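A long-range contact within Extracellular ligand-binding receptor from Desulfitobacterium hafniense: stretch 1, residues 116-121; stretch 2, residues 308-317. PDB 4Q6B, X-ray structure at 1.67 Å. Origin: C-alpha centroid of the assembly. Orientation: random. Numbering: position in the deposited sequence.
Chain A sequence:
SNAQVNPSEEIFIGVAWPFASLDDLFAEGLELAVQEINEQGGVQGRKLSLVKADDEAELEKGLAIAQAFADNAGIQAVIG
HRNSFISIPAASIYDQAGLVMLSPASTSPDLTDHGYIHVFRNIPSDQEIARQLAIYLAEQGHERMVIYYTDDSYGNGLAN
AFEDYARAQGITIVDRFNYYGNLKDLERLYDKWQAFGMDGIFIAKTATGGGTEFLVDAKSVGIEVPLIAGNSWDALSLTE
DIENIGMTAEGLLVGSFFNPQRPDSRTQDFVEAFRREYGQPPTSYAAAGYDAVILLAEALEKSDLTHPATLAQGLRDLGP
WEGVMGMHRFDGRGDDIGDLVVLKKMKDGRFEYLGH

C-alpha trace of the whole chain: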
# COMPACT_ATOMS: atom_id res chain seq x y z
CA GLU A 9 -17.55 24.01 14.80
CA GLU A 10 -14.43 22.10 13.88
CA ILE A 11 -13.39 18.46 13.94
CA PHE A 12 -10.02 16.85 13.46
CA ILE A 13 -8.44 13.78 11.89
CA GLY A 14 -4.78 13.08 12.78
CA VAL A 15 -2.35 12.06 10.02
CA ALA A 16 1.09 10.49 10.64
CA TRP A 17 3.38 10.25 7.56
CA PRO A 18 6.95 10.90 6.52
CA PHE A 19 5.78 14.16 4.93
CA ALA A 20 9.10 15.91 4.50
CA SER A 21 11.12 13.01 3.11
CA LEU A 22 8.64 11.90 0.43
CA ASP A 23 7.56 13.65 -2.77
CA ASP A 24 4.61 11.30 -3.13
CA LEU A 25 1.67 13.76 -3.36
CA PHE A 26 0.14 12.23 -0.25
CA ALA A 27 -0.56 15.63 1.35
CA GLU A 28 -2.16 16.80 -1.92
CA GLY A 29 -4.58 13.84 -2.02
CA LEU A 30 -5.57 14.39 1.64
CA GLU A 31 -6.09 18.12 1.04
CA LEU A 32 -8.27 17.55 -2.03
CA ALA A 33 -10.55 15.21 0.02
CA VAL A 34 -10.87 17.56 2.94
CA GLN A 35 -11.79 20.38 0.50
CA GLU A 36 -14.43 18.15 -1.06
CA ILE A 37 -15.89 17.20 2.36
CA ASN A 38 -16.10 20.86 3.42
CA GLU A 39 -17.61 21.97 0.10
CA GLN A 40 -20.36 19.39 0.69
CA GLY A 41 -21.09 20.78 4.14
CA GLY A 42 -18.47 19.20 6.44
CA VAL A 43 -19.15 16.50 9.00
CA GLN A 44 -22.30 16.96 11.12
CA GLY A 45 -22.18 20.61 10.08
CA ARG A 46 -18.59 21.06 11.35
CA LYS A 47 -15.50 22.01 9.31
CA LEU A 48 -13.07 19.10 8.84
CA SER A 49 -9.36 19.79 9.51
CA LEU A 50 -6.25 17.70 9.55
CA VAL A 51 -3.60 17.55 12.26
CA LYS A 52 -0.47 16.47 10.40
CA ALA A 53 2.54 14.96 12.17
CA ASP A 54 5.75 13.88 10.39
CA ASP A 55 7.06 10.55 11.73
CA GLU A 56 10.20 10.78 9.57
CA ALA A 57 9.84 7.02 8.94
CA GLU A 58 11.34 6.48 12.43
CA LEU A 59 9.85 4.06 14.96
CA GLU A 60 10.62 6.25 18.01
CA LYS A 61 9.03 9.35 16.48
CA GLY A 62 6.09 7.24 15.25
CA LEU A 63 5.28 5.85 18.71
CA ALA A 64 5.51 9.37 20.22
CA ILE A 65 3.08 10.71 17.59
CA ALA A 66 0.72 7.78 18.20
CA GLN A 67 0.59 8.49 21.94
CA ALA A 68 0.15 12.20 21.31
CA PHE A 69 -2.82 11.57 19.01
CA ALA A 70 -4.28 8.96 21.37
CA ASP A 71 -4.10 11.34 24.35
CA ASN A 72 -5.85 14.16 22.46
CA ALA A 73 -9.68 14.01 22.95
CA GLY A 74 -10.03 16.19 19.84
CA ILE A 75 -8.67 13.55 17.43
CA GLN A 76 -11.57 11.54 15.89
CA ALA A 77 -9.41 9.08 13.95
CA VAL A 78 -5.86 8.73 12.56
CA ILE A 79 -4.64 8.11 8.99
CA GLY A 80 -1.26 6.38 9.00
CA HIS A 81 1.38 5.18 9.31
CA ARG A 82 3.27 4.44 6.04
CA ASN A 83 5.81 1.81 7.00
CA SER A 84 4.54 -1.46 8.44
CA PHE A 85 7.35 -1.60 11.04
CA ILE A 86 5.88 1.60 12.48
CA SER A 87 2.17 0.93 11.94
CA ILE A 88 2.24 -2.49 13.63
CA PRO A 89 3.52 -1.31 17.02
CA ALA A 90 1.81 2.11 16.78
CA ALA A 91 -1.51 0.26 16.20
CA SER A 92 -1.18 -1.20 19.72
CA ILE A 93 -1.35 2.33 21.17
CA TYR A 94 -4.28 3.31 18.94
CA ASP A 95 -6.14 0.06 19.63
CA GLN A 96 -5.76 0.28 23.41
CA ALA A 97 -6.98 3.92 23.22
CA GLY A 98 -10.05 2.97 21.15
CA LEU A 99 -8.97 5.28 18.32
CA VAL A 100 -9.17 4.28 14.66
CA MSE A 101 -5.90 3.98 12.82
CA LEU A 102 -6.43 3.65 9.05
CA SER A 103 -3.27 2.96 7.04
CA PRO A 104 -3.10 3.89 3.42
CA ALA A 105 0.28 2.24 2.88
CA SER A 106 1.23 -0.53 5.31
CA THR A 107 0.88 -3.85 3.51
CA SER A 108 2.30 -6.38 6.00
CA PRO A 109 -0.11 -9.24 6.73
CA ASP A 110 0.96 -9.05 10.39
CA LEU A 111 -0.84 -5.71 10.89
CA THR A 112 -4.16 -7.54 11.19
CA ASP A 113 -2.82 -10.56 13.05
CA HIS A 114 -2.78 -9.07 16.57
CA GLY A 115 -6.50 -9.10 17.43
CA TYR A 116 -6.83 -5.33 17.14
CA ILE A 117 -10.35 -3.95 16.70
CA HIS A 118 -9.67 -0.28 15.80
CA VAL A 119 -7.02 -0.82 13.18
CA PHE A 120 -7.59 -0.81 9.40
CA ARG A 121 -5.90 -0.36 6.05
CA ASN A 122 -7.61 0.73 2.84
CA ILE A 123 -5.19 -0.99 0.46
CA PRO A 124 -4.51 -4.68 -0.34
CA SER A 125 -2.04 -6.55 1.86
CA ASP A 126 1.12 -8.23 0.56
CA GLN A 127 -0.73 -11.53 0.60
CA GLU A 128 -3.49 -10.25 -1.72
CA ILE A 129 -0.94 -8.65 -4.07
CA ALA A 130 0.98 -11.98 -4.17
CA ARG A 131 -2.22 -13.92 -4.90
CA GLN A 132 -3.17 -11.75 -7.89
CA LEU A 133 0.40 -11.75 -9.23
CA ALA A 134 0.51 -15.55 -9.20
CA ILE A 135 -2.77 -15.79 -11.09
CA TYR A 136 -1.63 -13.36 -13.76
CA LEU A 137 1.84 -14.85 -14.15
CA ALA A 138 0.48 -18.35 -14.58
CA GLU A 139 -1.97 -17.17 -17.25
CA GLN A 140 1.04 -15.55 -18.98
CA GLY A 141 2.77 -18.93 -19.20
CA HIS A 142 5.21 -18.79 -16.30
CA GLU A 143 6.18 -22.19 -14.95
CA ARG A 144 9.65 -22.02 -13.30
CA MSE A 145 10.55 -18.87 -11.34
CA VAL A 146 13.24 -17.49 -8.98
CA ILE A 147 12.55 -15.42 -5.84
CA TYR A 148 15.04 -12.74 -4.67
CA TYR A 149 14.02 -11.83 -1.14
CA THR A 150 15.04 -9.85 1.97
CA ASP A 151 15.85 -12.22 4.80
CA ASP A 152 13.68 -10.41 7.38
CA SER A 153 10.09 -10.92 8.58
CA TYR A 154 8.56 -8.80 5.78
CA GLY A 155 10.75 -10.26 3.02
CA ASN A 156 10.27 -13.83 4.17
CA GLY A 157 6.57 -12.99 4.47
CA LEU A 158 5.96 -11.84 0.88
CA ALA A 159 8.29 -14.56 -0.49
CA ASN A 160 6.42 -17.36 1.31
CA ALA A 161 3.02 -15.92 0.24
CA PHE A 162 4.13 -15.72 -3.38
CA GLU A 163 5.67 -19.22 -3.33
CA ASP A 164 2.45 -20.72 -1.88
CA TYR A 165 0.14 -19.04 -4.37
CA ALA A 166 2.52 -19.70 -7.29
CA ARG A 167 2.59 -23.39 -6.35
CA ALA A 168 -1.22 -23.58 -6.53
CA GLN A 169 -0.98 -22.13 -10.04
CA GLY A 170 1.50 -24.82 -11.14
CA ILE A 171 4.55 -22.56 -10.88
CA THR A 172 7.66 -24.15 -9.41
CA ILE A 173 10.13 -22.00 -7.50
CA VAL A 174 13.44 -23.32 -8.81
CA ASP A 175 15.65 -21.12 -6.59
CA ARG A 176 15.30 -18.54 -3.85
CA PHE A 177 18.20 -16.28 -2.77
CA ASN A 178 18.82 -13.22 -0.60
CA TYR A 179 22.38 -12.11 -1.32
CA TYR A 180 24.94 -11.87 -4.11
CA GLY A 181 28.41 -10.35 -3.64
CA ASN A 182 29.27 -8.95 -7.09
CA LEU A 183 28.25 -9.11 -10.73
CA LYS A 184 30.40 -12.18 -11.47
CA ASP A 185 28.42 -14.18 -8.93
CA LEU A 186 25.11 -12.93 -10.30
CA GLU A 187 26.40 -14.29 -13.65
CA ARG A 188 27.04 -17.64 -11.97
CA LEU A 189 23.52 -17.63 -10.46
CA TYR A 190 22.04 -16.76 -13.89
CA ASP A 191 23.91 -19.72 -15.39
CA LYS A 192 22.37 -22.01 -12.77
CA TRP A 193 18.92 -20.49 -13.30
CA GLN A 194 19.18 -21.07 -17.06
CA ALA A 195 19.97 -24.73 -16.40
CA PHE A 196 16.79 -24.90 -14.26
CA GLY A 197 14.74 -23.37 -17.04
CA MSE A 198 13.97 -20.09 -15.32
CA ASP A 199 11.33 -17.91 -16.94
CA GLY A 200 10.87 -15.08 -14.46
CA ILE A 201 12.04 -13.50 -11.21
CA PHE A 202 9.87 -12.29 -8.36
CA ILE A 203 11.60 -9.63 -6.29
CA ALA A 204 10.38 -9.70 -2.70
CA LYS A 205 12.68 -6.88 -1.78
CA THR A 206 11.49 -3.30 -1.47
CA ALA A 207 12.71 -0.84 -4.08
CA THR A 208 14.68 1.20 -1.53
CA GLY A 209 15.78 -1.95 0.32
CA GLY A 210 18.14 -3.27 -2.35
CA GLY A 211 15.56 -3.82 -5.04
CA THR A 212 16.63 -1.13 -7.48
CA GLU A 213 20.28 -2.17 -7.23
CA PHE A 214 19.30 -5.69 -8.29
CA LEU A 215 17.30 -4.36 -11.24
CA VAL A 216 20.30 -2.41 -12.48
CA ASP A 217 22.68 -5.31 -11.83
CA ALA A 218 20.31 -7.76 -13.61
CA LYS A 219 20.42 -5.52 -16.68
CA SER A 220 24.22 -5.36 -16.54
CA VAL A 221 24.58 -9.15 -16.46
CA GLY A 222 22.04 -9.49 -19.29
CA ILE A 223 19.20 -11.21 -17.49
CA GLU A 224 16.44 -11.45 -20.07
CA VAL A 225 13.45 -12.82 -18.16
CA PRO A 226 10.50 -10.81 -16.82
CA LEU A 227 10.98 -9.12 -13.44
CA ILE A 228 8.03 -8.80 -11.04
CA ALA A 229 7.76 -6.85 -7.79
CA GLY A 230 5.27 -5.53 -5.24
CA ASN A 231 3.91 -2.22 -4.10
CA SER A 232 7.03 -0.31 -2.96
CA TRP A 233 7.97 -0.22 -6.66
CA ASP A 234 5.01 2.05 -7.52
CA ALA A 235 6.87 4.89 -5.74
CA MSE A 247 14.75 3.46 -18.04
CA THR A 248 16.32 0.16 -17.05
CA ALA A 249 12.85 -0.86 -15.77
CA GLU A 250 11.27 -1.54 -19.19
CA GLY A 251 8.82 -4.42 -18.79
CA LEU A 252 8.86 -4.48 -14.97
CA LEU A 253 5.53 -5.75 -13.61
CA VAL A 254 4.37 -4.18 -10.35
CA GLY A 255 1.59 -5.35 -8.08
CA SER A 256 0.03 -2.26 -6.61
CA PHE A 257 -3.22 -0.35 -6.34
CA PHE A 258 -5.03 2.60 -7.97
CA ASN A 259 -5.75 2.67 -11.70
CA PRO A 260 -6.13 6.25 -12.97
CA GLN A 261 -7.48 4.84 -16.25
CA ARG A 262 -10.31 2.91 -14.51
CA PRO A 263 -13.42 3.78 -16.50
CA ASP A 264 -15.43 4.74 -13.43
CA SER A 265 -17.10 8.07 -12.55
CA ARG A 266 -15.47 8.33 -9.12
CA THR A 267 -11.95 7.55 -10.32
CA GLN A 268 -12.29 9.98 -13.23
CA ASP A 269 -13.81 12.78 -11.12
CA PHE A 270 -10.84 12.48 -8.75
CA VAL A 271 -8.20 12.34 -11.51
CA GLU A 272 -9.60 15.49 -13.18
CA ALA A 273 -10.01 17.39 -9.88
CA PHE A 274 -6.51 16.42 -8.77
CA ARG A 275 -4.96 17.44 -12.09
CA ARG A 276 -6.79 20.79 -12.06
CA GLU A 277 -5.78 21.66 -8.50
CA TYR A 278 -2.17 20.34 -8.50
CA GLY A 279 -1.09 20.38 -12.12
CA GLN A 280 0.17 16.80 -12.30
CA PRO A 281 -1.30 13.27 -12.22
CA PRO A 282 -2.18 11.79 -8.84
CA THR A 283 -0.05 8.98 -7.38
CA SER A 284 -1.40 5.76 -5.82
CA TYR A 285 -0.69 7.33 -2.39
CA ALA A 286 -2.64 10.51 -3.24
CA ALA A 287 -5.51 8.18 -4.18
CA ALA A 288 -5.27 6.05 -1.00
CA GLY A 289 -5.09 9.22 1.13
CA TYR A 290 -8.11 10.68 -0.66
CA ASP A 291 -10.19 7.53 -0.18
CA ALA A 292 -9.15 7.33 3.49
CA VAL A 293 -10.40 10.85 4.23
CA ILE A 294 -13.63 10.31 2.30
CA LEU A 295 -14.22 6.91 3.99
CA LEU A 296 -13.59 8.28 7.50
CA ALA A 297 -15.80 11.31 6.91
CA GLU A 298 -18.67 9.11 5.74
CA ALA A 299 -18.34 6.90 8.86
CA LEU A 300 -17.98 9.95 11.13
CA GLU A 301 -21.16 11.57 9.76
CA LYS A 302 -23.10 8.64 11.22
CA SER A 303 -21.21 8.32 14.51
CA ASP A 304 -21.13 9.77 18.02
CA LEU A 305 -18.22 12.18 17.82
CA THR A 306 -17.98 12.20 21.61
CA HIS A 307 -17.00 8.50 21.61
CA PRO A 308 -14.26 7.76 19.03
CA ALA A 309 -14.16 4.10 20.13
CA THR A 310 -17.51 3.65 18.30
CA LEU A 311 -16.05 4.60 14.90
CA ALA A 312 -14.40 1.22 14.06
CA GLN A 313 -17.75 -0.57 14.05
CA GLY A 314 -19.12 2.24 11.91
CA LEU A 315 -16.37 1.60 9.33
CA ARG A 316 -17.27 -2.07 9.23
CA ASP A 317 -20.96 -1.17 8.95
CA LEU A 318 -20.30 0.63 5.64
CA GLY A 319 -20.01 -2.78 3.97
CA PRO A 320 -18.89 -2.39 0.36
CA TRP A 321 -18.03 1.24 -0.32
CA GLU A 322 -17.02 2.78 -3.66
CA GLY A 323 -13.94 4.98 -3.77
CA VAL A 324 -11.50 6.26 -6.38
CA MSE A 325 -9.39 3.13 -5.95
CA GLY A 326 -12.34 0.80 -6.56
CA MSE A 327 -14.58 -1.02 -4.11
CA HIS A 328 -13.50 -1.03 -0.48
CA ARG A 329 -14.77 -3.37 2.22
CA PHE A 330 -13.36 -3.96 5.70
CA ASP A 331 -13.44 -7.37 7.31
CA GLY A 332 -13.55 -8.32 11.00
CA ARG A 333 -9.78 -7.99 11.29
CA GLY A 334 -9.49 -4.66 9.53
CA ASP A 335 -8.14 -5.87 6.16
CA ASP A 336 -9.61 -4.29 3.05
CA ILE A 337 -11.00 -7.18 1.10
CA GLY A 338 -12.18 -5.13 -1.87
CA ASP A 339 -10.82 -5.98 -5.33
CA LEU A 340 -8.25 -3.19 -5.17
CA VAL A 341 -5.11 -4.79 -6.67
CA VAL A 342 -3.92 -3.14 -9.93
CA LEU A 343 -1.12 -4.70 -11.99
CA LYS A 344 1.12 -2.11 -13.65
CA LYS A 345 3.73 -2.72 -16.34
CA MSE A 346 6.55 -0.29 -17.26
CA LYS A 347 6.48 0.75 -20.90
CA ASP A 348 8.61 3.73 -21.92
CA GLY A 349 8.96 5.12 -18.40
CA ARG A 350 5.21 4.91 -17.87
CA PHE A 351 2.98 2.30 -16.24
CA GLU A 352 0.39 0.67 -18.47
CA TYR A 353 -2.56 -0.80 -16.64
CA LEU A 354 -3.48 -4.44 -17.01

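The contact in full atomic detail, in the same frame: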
# COMPACT_ATOMS: atom_id res chain seq x y z
N TYR A 116 -6.37 -6.70 16.94
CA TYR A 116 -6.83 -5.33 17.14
C TYR A 116 -8.23 -5.16 16.56
O TYR A 116 -8.58 -5.82 15.55
CB TYR A 116 -5.94 -4.38 16.35
CG TYR A 116 -4.47 -4.35 16.67
CD1 TYR A 116 -4.02 -4.50 17.96
CD2 TYR A 116 -3.55 -4.13 15.65
CE1 TYR A 116 -2.60 -4.42 18.25
CE2 TYR A 116 -2.19 -4.08 15.91
CZ TYR A 116 -1.72 -4.20 17.20
OH TYR A 116 -0.33 -4.09 17.40
N ILE A 117 -8.99 -4.22 17.13
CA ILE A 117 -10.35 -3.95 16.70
C ILE A 117 -10.47 -2.58 16.02
O ILE A 117 -11.46 -2.32 15.32
CB ILE A 117 -11.27 -3.88 17.92
CG1 ILE A 117 -11.42 -5.23 18.58
CG2 ILE A 117 -12.65 -3.41 17.54
CD1 ILE A 117 -12.17 -5.06 19.92
N HIS A 118 -9.53 -1.66 16.27
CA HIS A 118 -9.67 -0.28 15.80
C HIS A 118 -8.73 0.05 14.64
O HIS A 118 -8.46 1.21 14.30
CB HIS A 118 -9.40 0.68 16.97
CG HIS A 118 -10.38 0.51 18.09
ND1 HIS A 118 -11.65 1.04 18.04
CD2 HIS A 118 -10.29 -0.18 19.26
CE1 HIS A 118 -12.30 0.70 19.13
NE2 HIS A 118 -11.51 -0.03 19.90
N VAL A 119 -8.18 -1.00 14.08
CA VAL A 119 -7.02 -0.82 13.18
C VAL A 119 -7.37 -1.34 11.79
O VAL A 119 -7.85 -2.47 11.63
CB VAL A 119 -5.81 -1.61 13.75
CG1 VAL A 119 -4.63 -1.62 12.81
CG2 VAL A 119 -5.39 -1.04 15.12
N PHE A 120 -7.12 -0.52 10.77
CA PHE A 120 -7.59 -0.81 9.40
C PHE A 120 -6.53 -0.45 8.38
O PHE A 120 -5.64 0.30 8.70
CB PHE A 120 -8.85 0.03 9.09
CG PHE A 120 -10.04 -0.28 9.97
CD1 PHE A 120 -11.01 -1.15 9.54
CD2 PHE A 120 -10.15 0.29 11.26
CE1 PHE A 120 -12.11 -1.46 10.35
CE2 PHE A 120 -11.26 0.02 12.05
CZ PHE A 120 -12.24 -0.86 11.59
N ARG A 121 -6.64 -0.97 7.17
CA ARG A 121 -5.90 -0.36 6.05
C ARG A 121 -6.83 -0.33 4.90
O ARG A 121 -7.73 -1.16 4.84
CB ARG A 121 -4.68 -1.18 5.69
CG ARG A 121 -4.95 -2.66 5.53
CD ARG A 121 -3.74 -3.36 4.88
NE ARG A 121 -3.71 -4.74 5.40
CZ ARG A 121 -2.66 -5.29 5.98
NH1 ARG A 121 -2.75 -6.51 6.50
NH2 ARG A 121 -1.52 -4.61 6.07
N PRO A 308 -15.00 8.26 20.20
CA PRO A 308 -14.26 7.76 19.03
C PRO A 308 -14.11 6.23 19.02
O PRO A 308 -13.82 5.70 17.94
CB PRO A 308 -12.88 8.41 19.17
CG PRO A 308 -13.22 9.75 19.85
CD PRO A 308 -14.28 9.37 20.88
N ALA A 309 -14.31 5.56 20.15
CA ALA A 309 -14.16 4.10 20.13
C ALA A 309 -15.33 3.43 19.41
O ALA A 309 -15.30 2.22 19.18
CB ALA A 309 -14.01 3.53 21.56
N THR A 310 -16.38 4.19 19.09
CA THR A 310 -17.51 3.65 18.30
C THR A 310 -17.29 3.74 16.78
O THR A 310 -18.09 3.22 16.03
CB THR A 310 -18.82 4.39 18.62
OG1 THR A 310 -18.72 5.75 18.17
CG2 THR A 310 -19.06 4.40 20.13
N LEU A 311 -16.21 4.35 16.33
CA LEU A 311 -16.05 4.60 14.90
C LEU A 311 -15.67 3.33 14.12
O LEU A 311 -16.17 3.12 13.01
CB LEU A 311 -15.03 5.70 14.65
CG LEU A 311 -14.97 6.13 13.18
CD1 LEU A 311 -16.31 6.81 12.76
CD2 LEU A 311 -13.74 7.05 13.03
N ALA A 312 -14.84 2.46 14.73
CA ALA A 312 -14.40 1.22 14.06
C ALA A 312 -15.58 0.37 13.59
O ALA A 312 -15.58 -0.11 12.44
CB ALA A 312 -13.50 0.39 15.01
N GLN A 313 -16.56 0.17 14.45
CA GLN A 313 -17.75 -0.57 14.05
C GLN A 313 -18.48 0.16 12.93
O GLN A 313 -19.03 -0.46 12.05
CB GLN A 313 -18.67 -0.92 15.22
CG GLN A 313 -19.75 -1.97 14.91
CD GLN A 313 -19.19 -3.29 14.38
OE1 GLN A 313 -18.32 -3.89 14.99
NE2 GLN A 313 -19.68 -3.72 13.24
N GLY A 314 -18.48 1.48 12.97
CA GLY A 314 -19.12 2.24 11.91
C GLY A 314 -18.42 2.03 10.57
O GLY A 314 -19.09 1.97 9.54
N LEU A 315 -17.09 1.91 10.58
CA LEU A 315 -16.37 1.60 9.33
C LEU A 315 -16.72 0.24 8.77
O LEU A 315 -16.90 0.06 7.53
CB LEU A 315 -14.85 1.69 9.52
CG LEU A 315 -14.26 3.10 9.58
CD1 LEU A 315 -12.82 2.98 10.04
CD2 LEU A 315 -14.34 3.81 8.24
N ARG A 316 -16.84 -0.75 9.65
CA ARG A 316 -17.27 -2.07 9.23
C ARG A 316 -18.71 -2.08 8.71
O ARG A 316 -19.03 -2.76 7.72
CB ARG A 316 -17.08 -3.07 10.38
CG ARG A 316 -15.58 -3.35 10.64
CD ARG A 316 -15.37 -4.42 11.70
NE ARG A 316 -13.94 -4.68 11.75
CZ ARG A 316 -13.10 -4.14 12.63
NH1 ARG A 316 -13.54 -3.37 13.62
NH2 ARG A 316 -11.81 -4.43 12.53
N ASP A 317 -19.55 -1.26 9.31
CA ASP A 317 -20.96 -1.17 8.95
C ASP A 317 -21.16 -0.58 7.56
O ASP A 317 -22.24 -0.76 6.97
CB ASP A 317 -21.72 -0.34 9.98
CG ASP A 317 -22.05 -1.12 11.26
OD1 ASP A 317 -22.44 -0.48 12.27
OD2 ASP A 317 -21.93 -2.37 11.25
O HOH W 1 -9.07 -3.89 13.61
O HOH W 2 -13.16 3.17 16.88

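This is a small, mixed contact in which one face of a helix packs on a loop that runs into a short strand, with an apolar centre around Phe 120, one direct hydrogen bond from Arg 316, and two waters that each link the two stretches. No two touching residues are closer than 191 positions in sequence, and the stretches bury 347 Å² between them.

The helix presents its contacts with the spacing expected of a single face. Ala 312 and Leu 315 both direct their CA-to-CB bonds toward the other stretch, and Arg 316, one turn after Ala 312, starts sideways and brings its end nearer; Gln 313, between them in sequence, points away. Ala 312 is the point of nearest backbone approach, its CA 5.3 Å from CA of His 118. The small side chain suits that closeness: CB of Ala 312 sits 3.4 Å from O of Ile 117, 3.6 Å from ND1 of His 118 and 3.7 Å from CE2 of Phe 120, so this one methyl touches three residues of the facing chain.

Phe 120 has the largest area covered in the contact. Its chi1 is m, and its CA-to-CB bond points toward the helix, which carries the ring up to Ala 312, Leu 315 and Arg 316. Leu 315 lies over one face of that ring: its CD1 is 4.0 Å from the ring centroid and only 15° off the normal, a CH-pi arrangement. The ring tip also meets the arginine, with CZ of Phe 120 lying 3.5 Å from NH1 of Arg 316, over one face of the guanidinium.

That placement leaves the guanidinium edge free for polar partners. NH1 of Arg 316 donates to O of Ile 117 at 2.9 Å, and the N-H...O angle of 171° makes the bond nearly straight. The m, t, t sequence of its first three chi angles extends the side chain far enough to reach this loop carbonyl. NH2 of the same residue donates to water 1 at 3.0 Å; this water also accepts from N of Val 119 at 3.1 Å and donates to O of Tyr 116 at 2.8 Å. Arginine therefore ties to the loop both directly and through solvent, while its NE is satisfied elsewhere in the structure.

At the other end, His 118 begins with its CA-to-CB bond pointing away, yet its ring comes back to the helix. CE1 approaches O of Ala 309 at 3.4 Å, with that oxygen at the ring edge, near its plane. Water 2 joins the two sides here: it lies 2.9 Å from ND1 of His 118, donates to O of Pro 308 at 2.8 Å and accepts from N of Ala 312 at 2.8 Å. The rule to read from the whole is that a small residue permits close backbone approach, an aromatic ring packs beside it, against Ala 312 and Leu 315, and a long side chain reaches the carbonyl of Ile 117, in the loop before the strand.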